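Local coordinates for protein putative metal-dependent phosphoesterase (Bifidobacterium adolescentis, PDB 3O0F) that acts as a metal-dependent phosphoesterase, carrying two iron ions and a zinc ion and binding AMP in its active site, at residues T74-V79 against S101-T106; L111-R116 against I178-P183; I144-I149 against D168-K173. All coordinates share one frame; numbering follows the deposited sequence.

Contact 1 of 3, residues T74-V79 against S101-T106. With FE (Fe (III) ion), chain D; FE (Fe (III) ion), chain E.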
loop_
_atom_site.group_PDB
_atom_site.type_symbol
_atom_site.label_atom_id
_atom_site.label_comp_id
_atom_site.label_asym_id
_atom_site.label_seq_id
_atom_site.Cartn_x
_atom_site.Cartn_y
_atom_site.Cartn_z
ATOM N N THR A 74 -1.611 -2.538 6.390
ATOM C CA THR A 74 -0.872 -1.283 6.164
ATOM C C THR A 74 0.114 -1.553 5.038
ATOM O O THR A 74 0.703 -2.631 4.989
ATOM C CB THR A 74 -0.072 -0.875 7.392
ATOM O OG1 THR A 74 -0.941 -0.562 8.472
ATOM C CG2 THR A 74 0.831 0.351 7.080
ATOM N N GLU A 75 0.323 -0.605 4.133
ATOM C CA GLU A 75 1.376 -0.758 3.128
ATOM C C GLU A 75 2.563 0.086 3.601
ATOM O O GLU A 75 2.480 1.302 3.748
ATOM C CB GLU A 75 0.909 -0.331 1.725
ATOM C CG GLU A 75 2.013 -0.500 0.737
ATOM C CD GLU A 75 1.583 -0.385 -0.727
ATOM O OE1 GLU A 75 0.488 0.039 -0.965
ATOM O OE2 GLU A 75 2.340 -0.825 -1.620
ATOM N N ILE A 76 3.663 -0.586 3.882
ATOM C CA ILE A 76 4.796 0.064 4.504
ATOM C C ILE A 76 5.819 0.389 3.426
ATOM O O ILE A 76 6.268 -0.505 2.677
ATOM C CB ILE A 76 5.455 -0.831 5.579
ATOM C CG1 ILE A 76 4.399 -1.281 6.594
ATOM C CG2 ILE A 76 6.629 -0.081 6.275
ATOM C CD1 ILE A 76 4.904 -2.269 7.637
ATOM N N THR A 77 6.219 1.656 3.406
ATOM C CA THR A 77 7.250 2.135 2.488
ATOM C C THR A 77 8.631 1.679 2.978
ATOM O O THR A 77 8.977 1.892 4.133
ATOM C CB THR A 77 7.215 3.714 2.457
ATOM O OG1 THR A 77 5.867 4.172 2.323
ATOM C CG2 THR A 77 8.052 4.311 1.307
ATOM N N ALA A 78 9.411 1.054 2.113
ATOM C CA ALA A 78 10.674 0.510 2.494
ATOM C C ALA A 78 11.669 0.566 1.322
ATOM O O ALA A 78 11.298 0.918 0.202
ATOM C CB ALA A 78 10.508 -0.938 3.042
ATOM N N VAL A 79 12.927 0.257 1.612
ATOM C CA VAL A 79 13.977 0.219 0.598
ATOM C C VAL A 79 14.910 -0.957 0.831
ATOM O O VAL A 79 15.191 -1.312 1.973
ATOM C CB VAL A 79 14.817 1.542 0.564
ATOM C CG1 VAL A 79 15.376 1.879 1.948
ATOM C CG2 VAL A 79 15.953 1.413 -0.435
ATOM N N SER A 101 6.344 3.871 16.135
ATOM C CA SER A 101 7.306 4.928 15.987
ATOM C C SER A 101 7.934 4.897 14.585
ATOM O O SER A 101 8.247 5.927 14.031
ATOM C CB SER A 101 8.342 4.840 17.091
ATOM O OG SER A 101 9.323 3.918 16.737
HETATM N N MSE A 102 8.113 3.717 14.002
HETATM C CA MSE A 102 8.594 3.650 12.624
HETATM C C MSE A 102 7.618 4.332 11.639
HETATM O O MSE A 102 8.042 5.057 10.725
HETATM C CB MSE A 102 8.733 2.214 12.211
HETATM C CG MSE A 102 9.211 2.067 10.791
HETATM SE SE MSE A 102 9.567 0.195 10.419
HETATM C CE MSE A 102 7.824 -0.319 9.884
ATOM N N PHE A 103 6.324 4.083 11.810
ATOM C CA PHE A 103 5.321 4.832 11.014
ATOM C C PHE A 103 5.340 6.336 11.253
ATOM O O PHE A 103 5.207 7.102 10.299
ATOM C CB PHE A 103 3.903 4.351 11.227
ATOM C CG PHE A 103 3.653 2.914 10.838
ATOM C CD1 PHE A 103 4.477 2.237 9.968
ATOM C CD2 PHE A 103 2.531 2.269 11.321
ATOM C CE1 PHE A 103 4.218 0.928 9.623
ATOM C CE2 PHE A 103 2.263 0.971 10.984
ATOM C CZ PHE A 103 3.097 0.300 10.124
ATOM N N ALA A 104 5.470 6.764 12.503
ATOM C CA ALA A 104 5.463 8.189 12.820
ATOM C C ALA A 104 6.660 8.831 12.132
ATOM O O ALA A 104 6.534 9.913 11.558
ATOM C CB ALA A 104 5.509 8.456 14.360
ATOM N N ASN A 105 7.806 8.157 12.167
ATOM C CA ASN A 105 8.997 8.662 11.521
ATOM C C ASN A 105 8.807 8.731 10.020
ATOM O O ASN A 105 9.241 9.694 9.390
ATOM C CB ASN A 105 10.225 7.794 11.799
ATOM C CG ASN A 105 10.629 7.780 13.267
ATOM O OD1 ASN A 105 10.227 8.640 14.030
ATOM N ND2 ASN A 105 11.421 6.790 13.665
ATOM N N THR A 106 8.189 7.717 9.426
ATOM C CA THR A 106 8.008 7.744 7.956
ATOM C C THR A 106 7.028 8.837 7.559
ATOM O O THR A 106 7.231 9.511 6.557
ATOM C CB THR A 106 7.528 6.427 7.380
ATOM O OG1 THR A 106 8.528 5.427 7.621
ATOM C CG2 THR A 106 7.284 6.561 5.866
HETATM FE FE FE D . 2.644 -0.034 -3.598
HETATM FE FE FE E . -0.710 -0.061 -2.754
HETATM O O HOH W 1 7.728 3.168 6.384
HETATM O O HOH W 2 0.802 -0.703 -4.033
#
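Strand 70-80 of the PHP domain, whose fold is related to the TIM barrel, carries a ligand of the active-site metals on one side and packs against helix 97-124 on the other. The axes of strand segment 74-79 and helix segment 101-106 come within 9.9 Å at an angle of 69°. Glu75 points away from the helix. Its CG is anti to the backbone N (chi1 180°) and the chain stays extended, so the carboxylate spans both irons: OE2 binds the chain D iron at 2.1 Å and OE1 the chain E iron at 2.2 Å. A water also bridges the pair. His86 and His203 add ligands to the first iron, and His18, His20 and Asp261 to the second.

Toward the helix the contact is apolar and buried. Ile76 crosses Phe103 at about a right angle, with CG1 3.8 Å from CE1 and CD1 lying in the ring plane at the edge. The branch CG2, anti to the backbone N, instead meets the methyl of selenomethionine Met102, which a bend at chi3 (87°) brings round until CE is 3.8 Å from Ile76 CG2. Thr74 meets Phe103 tip to tip, CG2 to CZ at 3.8 Å, while its hydroxyl turns to Tyr92. An alanine at Ile76 would remove CG1, CG2 and CD1, and would probably loosen the packing of Phe103 and Met102 on the strand.

Beyond Ile76 the joint becomes polar. Thr77 OG1 is hydrogen-bonded to Asp51 and to the AMP-binding Arg110, and across the interface one water bridges strand backbone and helix side chain, donating to Thr77 O at 2.9 Å and accepting from Thr106 OG1 at 2.7 Å.

Contact 2 of 3, residues L111-R116 against I178-P183. With AMP (adenosine monophosphate), chain B.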
loop_
_atom_site.group_PDB
_atom_site.type_symbol
_atom_site.label_atom_id
_atom_site.label_comp_id
_atom_site.label_asym_id
_atom_site.label_seq_id
_atom_site.Cartn_x
_atom_site.Cartn_y
_atom_site.Cartn_z
ATOM N N LEU A 111 6.096 14.094 5.137
ATOM C CA LEU A 111 5.619 15.458 5.235
ATOM C C LEU A 111 6.713 16.463 4.845
ATOM O O LEU A 111 6.468 17.383 4.055
ATOM C CB LEU A 111 5.178 15.759 6.660
ATOM C CG LEU A 111 4.479 17.101 6.867
ATOM C CD1 LEU A 111 3.273 17.126 5.949
ATOM C CD2 LEU A 111 4.064 17.334 8.335
ATOM N N ARG A 112 7.898 16.264 5.407
ATOM C CA ARG A 112 9.029 17.140 5.190
ATOM C C ARG A 112 9.436 17.166 3.726
ATOM O O ARG A 112 9.653 18.226 3.148
ATOM C CB ARG A 112 10.201 16.642 6.026
ATOM C CG ARG A 112 11.276 17.666 6.223
ATOM C CD ARG A 112 12.327 17.172 7.196
ATOM N NE ARG A 112 13.524 16.742 6.498
ATOM C CZ ARG A 112 14.378 17.583 5.930
ATOM N NH1 ARG A 112 14.146 18.885 5.979
ATOM N NH2 ARG A 112 15.455 17.126 5.315
ATOM N N ARG A 113 9.532 15.971 3.149
ATOM C CA ARG A 113 9.898 15.768 1.763
ATOM C C ARG A 113 8.883 16.388 0.793
ATOM O O ARG A 113 9.244 16.950 -0.260
ATOM C CB ARG A 113 9.916 14.256 1.528
ATOM C CG ARG A 113 10.703 13.723 0.381
ATOM C CD ARG A 113 9.930 13.530 -0.928
ATOM N NE ARG A 113 8.596 12.984 -0.823
ATOM C CZ ARG A 113 8.076 12.042 -1.622
ATOM N NH1 ARG A 113 8.755 11.463 -2.609
ATOM N NH2 ARG A 113 6.837 11.659 -1.402
ATOM N N THR A 114 7.608 16.204 1.119
ATOM C CA THR A 114 6.534 16.549 0.204
ATOM C C THR A 114 6.399 18.075 0.197
ATOM O O THR A 114 6.186 18.668 -0.850
ATOM C CB THR A 114 5.234 15.770 0.561
ATOM O OG1 THR A 114 5.480 14.354 0.418
ATOM C CG2 THR A 114 4.074 16.141 -0.372
ATOM N N LYS A 115 6.607 18.697 1.354
ATOM C CA LYS A 115 6.676 20.156 1.448
ATOM C C LYS A 115 7.818 20.699 0.584
ATOM O O LYS A 115 7.637 21.655 -0.142
ATOM C CB LYS A 115 6.910 20.608 2.886
ATOM C CG LYS A 115 5.704 20.593 3.777
ATOM C CD LYS A 115 6.067 21.098 5.193
ATOM C CE LYS A 115 4.826 21.438 6.022
ATOM N NZ LYS A 115 5.092 21.342 7.489
ATOM N N ARG A 116 8.994 20.081 0.654
ATOM C CA ARG A 116 10.157 20.610 -0.085
ATOM C C ARG A 116 9.922 20.465 -1.576
ATOM O O ARG A 116 10.272 21.345 -2.332
ATOM C CB ARG A 116 11.475 19.948 0.344
ATOM C CG ARG A 116 12.104 20.592 1.608
ATOM C CD ARG A 116 13.427 19.938 2.044
ATOM N NE ARG A 116 13.217 18.579 2.567
ATOM C CZ ARG A 116 13.926 17.490 2.234
ATOM N NH1 ARG A 116 14.954 17.577 1.380
ATOM N NH2 ARG A 116 13.608 16.299 2.774
ATOM N N ILE A 178 12.010 14.377 -4.978
ATOM C CA ILE A 178 12.901 14.015 -3.857
ATOM C C ILE A 178 12.495 12.626 -3.302
ATOM O O ILE A 178 11.314 12.343 -3.187
ATOM C CB ILE A 178 12.824 15.052 -2.730
ATOM C CG1 ILE A 178 13.055 16.469 -3.278
ATOM C CG2 ILE A 178 13.830 14.704 -1.636
ATOM C CD1 ILE A 178 12.930 17.574 -2.245
ATOM N N PRO A 179 13.470 11.737 -3.020
ATOM C CA PRO A 179 13.074 10.460 -2.417
ATOM C C PRO A 179 12.747 10.627 -0.922
ATOM O O PRO A 179 13.316 11.512 -0.247
ATOM C CB PRO A 179 14.313 9.557 -2.634
ATOM C CG PRO A 179 15.446 10.463 -2.778
ATOM C CD PRO A 179 14.923 11.810 -3.262
ATOM N N THR A 180 11.845 9.810 -0.410
ATOM C CA THR A 180 11.571 9.834 1.031
ATOM C C THR A 180 12.557 8.921 1.772
ATOM O O THR A 180 12.687 7.756 1.401
ATOM C CB THR A 180 10.144 9.356 1.386
ATOM O OG1 THR A 180 9.171 10.127 0.683
ATOM C CG2 THR A 180 9.906 9.522 2.881
ATOM N N PRO A 181 13.217 9.427 2.840
ATOM C CA PRO A 181 14.008 8.507 3.697
ATOM C C PRO A 181 13.091 7.361 4.206
ATOM O O PRO A 181 11.992 7.633 4.711
ATOM C CB PRO A 181 14.472 9.390 4.858
ATOM C CG PRO A 181 14.374 10.819 4.315
ATOM C CD PRO A 181 13.209 10.806 3.364
ATOM N N SER A 182 13.514 6.118 4.008
ATOM C CA SER A 182 12.684 4.953 4.289
ATOM C C SER A 182 13.424 3.923 5.097
ATOM O O SER A 182 14.632 3.765 4.919
ATOM C CB SER A 182 12.296 4.274 2.982
ATOM O OG SER A 182 11.372 5.080 2.285
ATOM N N PRO A 183 12.691 3.149 5.916
ATOM C CA PRO A 183 13.393 2.065 6.613
ATOM C C PRO A 183 13.784 0.935 5.640
ATOM O O PRO A 183 13.215 0.828 4.534
ATOM C CB PRO A 183 12.364 1.579 7.638
ATOM C CG PRO A 183 11.028 1.930 7.042
ATOM C CD PRO A 183 11.272 3.237 6.302
HETATM P P AMP B . 5.434 8.682 -2.863
HETATM O O1P AMP B . 5.478 7.485 -1.985
HETATM O O2P AMP B . 5.012 9.883 -2.057
HETATM O O3P AMP B . 6.689 8.906 -3.709
HETATM O "O5'" AMP B . 4.239 8.431 -3.906
HETATM C "C5'" AMP B . 4.352 7.418 -4.875
HETATM C "C4'" AMP B . 3.084 6.621 -4.817
HETATM O "O4'" AMP B . 1.976 7.289 -5.480
HETATM C "C3'" AMP B . 3.269 5.264 -5.487
HETATM O "O3'" AMP B . 3.319 4.263 -4.479
HETATM C "C2'" AMP B . 1.952 5.189 -6.240
HETATM O "O2'" AMP B . 1.533 4.071 -7.023
HETATM C "C1'" AMP B . 1.012 6.264 -5.712
HETATM N N9 AMP B . -0.042 6.637 -6.674
HETATM C C8 AMP B . -1.310 6.892 -6.345
HETATM N N7 AMP B . -2.023 7.215 -7.445
HETATM C C5 AMP B . -1.199 7.167 -8.503
HETATM C C6 AMP B . -1.312 7.390 -9.954
HETATM N N6 AMP B . -2.504 7.743 -10.536
HETATM N N1 AMP B . -0.185 7.251 -10.681
HETATM C C2 AMP B . 1.006 6.913 -10.157
HETATM N N3 AMP B . 1.176 6.687 -8.847
HETATM C C4 AMP B . 0.124 6.788 -7.990
#
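The guanidinium of Arg113 has Thr180 OG1 over the centre of one face, 3.2 Å from CZ, and two acceptors at its edge, Ile178 O and AMP O2P. Thr180 OG1 is not hydrogen-bonded to that group; it simply rests on it. The Arg116 guanidinium lies between Ile178 CD1 over one face and, over the other, NH2 of Arg112 in the conformer given.

Arg113 reaches its place by bending twice, at chi2 (-93°) and chi3, so that its CG and CD slide past Ile178, with CD 3.7 Å from CB. NH1 then donates to Ile178 O at 2.8 Å, almost straight (174°) and nearly along the C=O axis. NH2 grips AMP O2P at 2.6 Å, and NH1 adds a weak bond to O3P. Ile178 CD1 packs on the aliphatic root of Arg116, 3.8 Å from CB.

The loop 178-183 thus acts as a second shell of the AMP pocket: its carbonyl fixes the rotation of a phosphate-binding arginine carried by helix 97-124. The guanidinium's positive charge, so oriented, probably offsets the negative charge of the phosphate, as suits an enzyme handling phosphate esters.

Contact 3 of 3, residues I144-I149 against D168-K173. With AMP (adenosine monophosphate), chain B.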
loop_
_atom_site.group_PDB
_atom_site.type_symbol
_atom_site.label_atom_id
_atom_site.label_comp_id
_atom_site.label_asym_id
_atom_site.label_seq_id
_atom_site.Cartn_x
_atom_site.Cartn_y
_atom_site.Cartn_z
ATOM N N ILE A 144 0.712 11.630 3.805
ATOM C CA ILE A 144 0.862 12.468 2.624
ATOM C C ILE A 144 1.959 11.947 1.690
ATOM O O ILE A 144 2.928 11.327 2.118
ATOM C CB ILE A 144 1.257 13.876 3.048
ATOM C CG1 ILE A 144 0.892 14.912 1.969
ATOM C CG2 ILE A 144 2.768 13.911 3.355
ATOM C CD1 ILE A 144 0.977 16.383 2.453
ATOM N N GLY A 145 1.840 12.246 0.407
ATOM C CA GLY A 145 2.910 11.935 -0.518
ATOM C C GLY A 145 2.666 12.596 -1.853
ATOM O O GLY A 145 1.895 13.549 -1.952
ATOM N N ARG A 146 3.325 12.079 -2.889
ATOM C CA ARG A 146 3.163 12.637 -4.248
ATOM C C ARG A 146 1.740 12.636 -4.800
ATOM O O ARG A 146 1.384 13.564 -5.535
ATOM C CB ARG A 146 4.155 11.993 -5.224
ATOM C CG ARG A 146 5.594 12.497 -5.017
ATOM C CD ARG A 146 6.589 11.417 -5.318
ATOM N NE ARG A 146 6.583 11.022 -6.703
ATOM C CZ ARG A 146 6.746 9.788 -7.171
ATOM N NH1 ARG A 146 6.881 8.743 -6.377
ATOM N NH2 ARG A 146 6.726 9.597 -8.481
ATOM N N PRO A 147 0.910 11.622 -4.488
ATOM C CA PRO A 147 -0.452 11.702 -5.021
ATOM C C PRO A 147 -1.238 12.958 -4.673
ATOM O O PRO A 147 -2.028 13.402 -5.487
ATOM C CB PRO A 147 -1.138 10.479 -4.410
ATOM C CG PRO A 147 -0.065 9.499 -4.299
ATOM C CD PRO A 147 1.136 10.310 -3.840
ATOM N N HIS A 148 -1.023 13.505 -3.479
ATOM C CA HIS A 148 -1.661 14.720 -3.053
ATOM C C HIS A 148 -1.139 15.943 -3.799
ATOM O O HIS A 148 -1.900 16.852 -4.064
ATOM C CB HIS A 148 -1.533 14.898 -1.530
ATOM C CG HIS A 148 -2.050 13.720 -0.768
ATOM N ND1 HIS A 148 -1.236 12.692 -0.359
ATOM C CD2 HIS A 148 -3.306 13.367 -0.419
ATOM C CE1 HIS A 148 -1.969 11.751 0.207
ATOM N NE2 HIS A 148 -3.228 12.155 0.212
ATOM N N ILE A 149 0.148 15.954 -4.129
ATOM C CA ILE A 149 0.693 16.937 -5.051
ATOM C C ILE A 149 0.043 16.791 -6.431
ATOM O O ILE A 149 -0.411 17.774 -7.012
ATOM C CB ILE A 149 2.232 16.829 -5.248
ATOM C CG1 ILE A 149 2.991 16.888 -3.919
ATOM C CG2 ILE A 149 2.728 17.964 -6.182
ATOM C CD1 ILE A 149 4.530 16.877 -4.079
ATOM N N ASP A 168 4.745 13.291 -15.689
ATOM C CA ASP A 168 5.485 14.529 -15.945
ATOM C C ASP A 168 6.114 15.122 -14.660
ATOM O O ASP A 168 7.057 14.535 -14.112
ATOM C CB ASP A 168 4.561 15.519 -16.682
ATOM C CG ASP A 168 5.301 16.771 -17.216
ATOM O OD1 ASP A 168 6.547 16.850 -17.162
ATOM O OD2 ASP A 168 4.620 17.701 -17.689
ATOM N N ALA A 169 5.589 16.252 -14.176
ATOM C CA ALA A 169 6.222 17.028 -13.108
ATOM C C ALA A 169 6.431 16.229 -11.829
ATOM O O ALA A 169 7.414 16.439 -11.154
ATOM C CB ALA A 169 5.403 18.271 -12.799
ATOM N N VAL A 170 5.509 15.313 -11.526
ATOM C CA VAL A 170 5.522 14.548 -10.276
ATOM C C VAL A 170 6.241 13.197 -10.454
ATOM O O VAL A 170 6.423 12.468 -9.501
ATOM C CB VAL A 170 4.078 14.319 -9.773
ATOM C CG1 VAL A 170 4.079 13.726 -8.395
ATOM C CG2 VAL A 170 3.297 15.635 -9.801
ATOM N N SER A 171 6.650 12.884 -11.687
ATOM C CA SER A 171 7.450 11.702 -11.994
ATOM C C SER A 171 8.715 11.626 -11.157
ATOM O O SER A 171 9.311 12.650 -10.840
ATOM C CB SER A 171 7.873 11.731 -13.472
ATOM O OG SER A 171 8.583 10.551 -13.788
ATOM N N ALA A 172 9.145 10.403 -10.843
ATOM C CA ALA A 172 10.411 10.166 -10.152
ATOM C C ALA A 172 11.645 10.596 -10.961
ATOM O O ALA A 172 12.683 10.920 -10.395
ATOM C CB ALA A 172 10.516 8.683 -9.728
ATOM N N LYS A 173 11.511 10.650 -12.285
ATOM C CA LYS A 173 12.583 11.145 -13.164
ATOM C C LYS A 173 12.774 12.671 -13.098
ATOM O O LYS A 173 13.847 13.179 -13.445
ATOM C CB LYS A 173 12.299 10.751 -14.615
ATOM C CG LYS A 173 10.955 11.295 -15.162
ATOM C CD LYS A 173 11.068 11.995 -16.532
ATOM C CE LYS A 173 9.736 12.657 -16.960
ATOM N NZ LYS A 173 9.551 13.988 -16.305
HETATM P P AMP B . 5.434 8.682 -2.863
HETATM O O1P AMP B . 5.478 7.485 -1.985
HETATM O O2P AMP B . 5.012 9.883 -2.057
HETATM O O3P AMP B . 6.689 8.906 -3.709
HETATM O "O5'" AMP B . 4.239 8.431 -3.906
HETATM C "C5'" AMP B . 4.352 7.418 -4.875
HETATM C "C4'" AMP B . 3.084 6.621 -4.817
HETATM O "O4'" AMP B . 1.976 7.289 -5.480
HETATM C "C3'" AMP B . 3.269 5.264 -5.487
HETATM O "O3'" AMP B . 3.319 4.263 -4.479
HETATM C "C2'" AMP B . 1.952 5.189 -6.240
HETATM O "O2'" AMP B . 1.533 4.071 -7.023
HETATM C "C1'" AMP B . 1.012 6.264 -5.712
HETATM N N9 AMP B . -0.042 6.637 -6.674
HETATM C C8 AMP B . -1.310 6.892 -6.345
HETATM N N7 AMP B . -2.023 7.215 -7.445
HETATM C C5 AMP B . -1.199 7.167 -8.503
HETATM C C6 AMP B . -1.312 7.390 -9.954
HETATM N N6 AMP B . -2.504 7.743 -10.536
HETATM N N1 AMP B . -0.185 7.251 -10.681
HETATM C C2 AMP B . 1.006 6.913 -10.157
HETATM N N3 AMP B . 1.176 6.687 -8.847
HETATM C C4 AMP B . 0.124 6.788 -7.990
#
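The AMP pocket of this PHP-domain phosphoesterase is lined here by the segment that opens helix 146-155, which a type I beta turn from Asp168 to Ser171 backs from behind. Packing is tight around Arg146 and thins out toward the exposed residues Ala172 and Lys173.

In the tight part, Arg146 and Val170 slide past each other in opposite directions, with Arg146 CB 3.6 Å from Val170 CG1. Bends at chi2 and chi3 turn the guanidinium back so that it takes Val170 O side-on: NE donates at 3.2 Å, nearly along the C=O axis (168°), and NH2 at 3.1 Å. These two in-plane bonds to one oxygen, with that from NH1 to AMP O3P at 2.7 Å, hold the guanidinium's orientation. Arg113 packs against this side chain, and two arginines therefore converge on one phosphate, whose negative charge would probably ease their mutual repulsion. One helical turn on, Ile149 makes a looser apolar contact, its CG2 4.3 Å from Val170 CG2, and turns on toward Val118 and Leu121 of helix 97-124.

On the loose side, Ala172 CB comes no nearer to Arg146 NH2 than 4.1 Å. Within the loop, Ser171 OG, less surely placed, appears to accept from Lys173 N in an ST turn, and Lys173 NZ makes a weak bond to Asp168 O.

Beside the ligand the packing is close again: the ring of Pro147 touches the ribose, CG 3.2 Å from AMP O4', and the backbone Arg146 N donates to AMP O2P at 2.9 Å.

Along the chain contact 1 comes first, then contact 2, whose long intervening span of residues 117-177 contains both segments of contact 3. Contacts 1 and 2 share helix 97-124, at successive positions, and their centres lie about 12 Å apart; strand 70-80 meets the loop of contact 2 directly through a probable hydrogen bond from Val79 N to Pro183 O. Contact 3 is centred about 11 Å from contact 2 and 18 Å from contact 1, and Thr114 packs on Ile149 where contacts 2 and 3 touch. The helix thus links the sheet that carries the metal ligand to Arg113 at the phosphate, against which Arg146 packs, so metals and nucleotide are set within one framework.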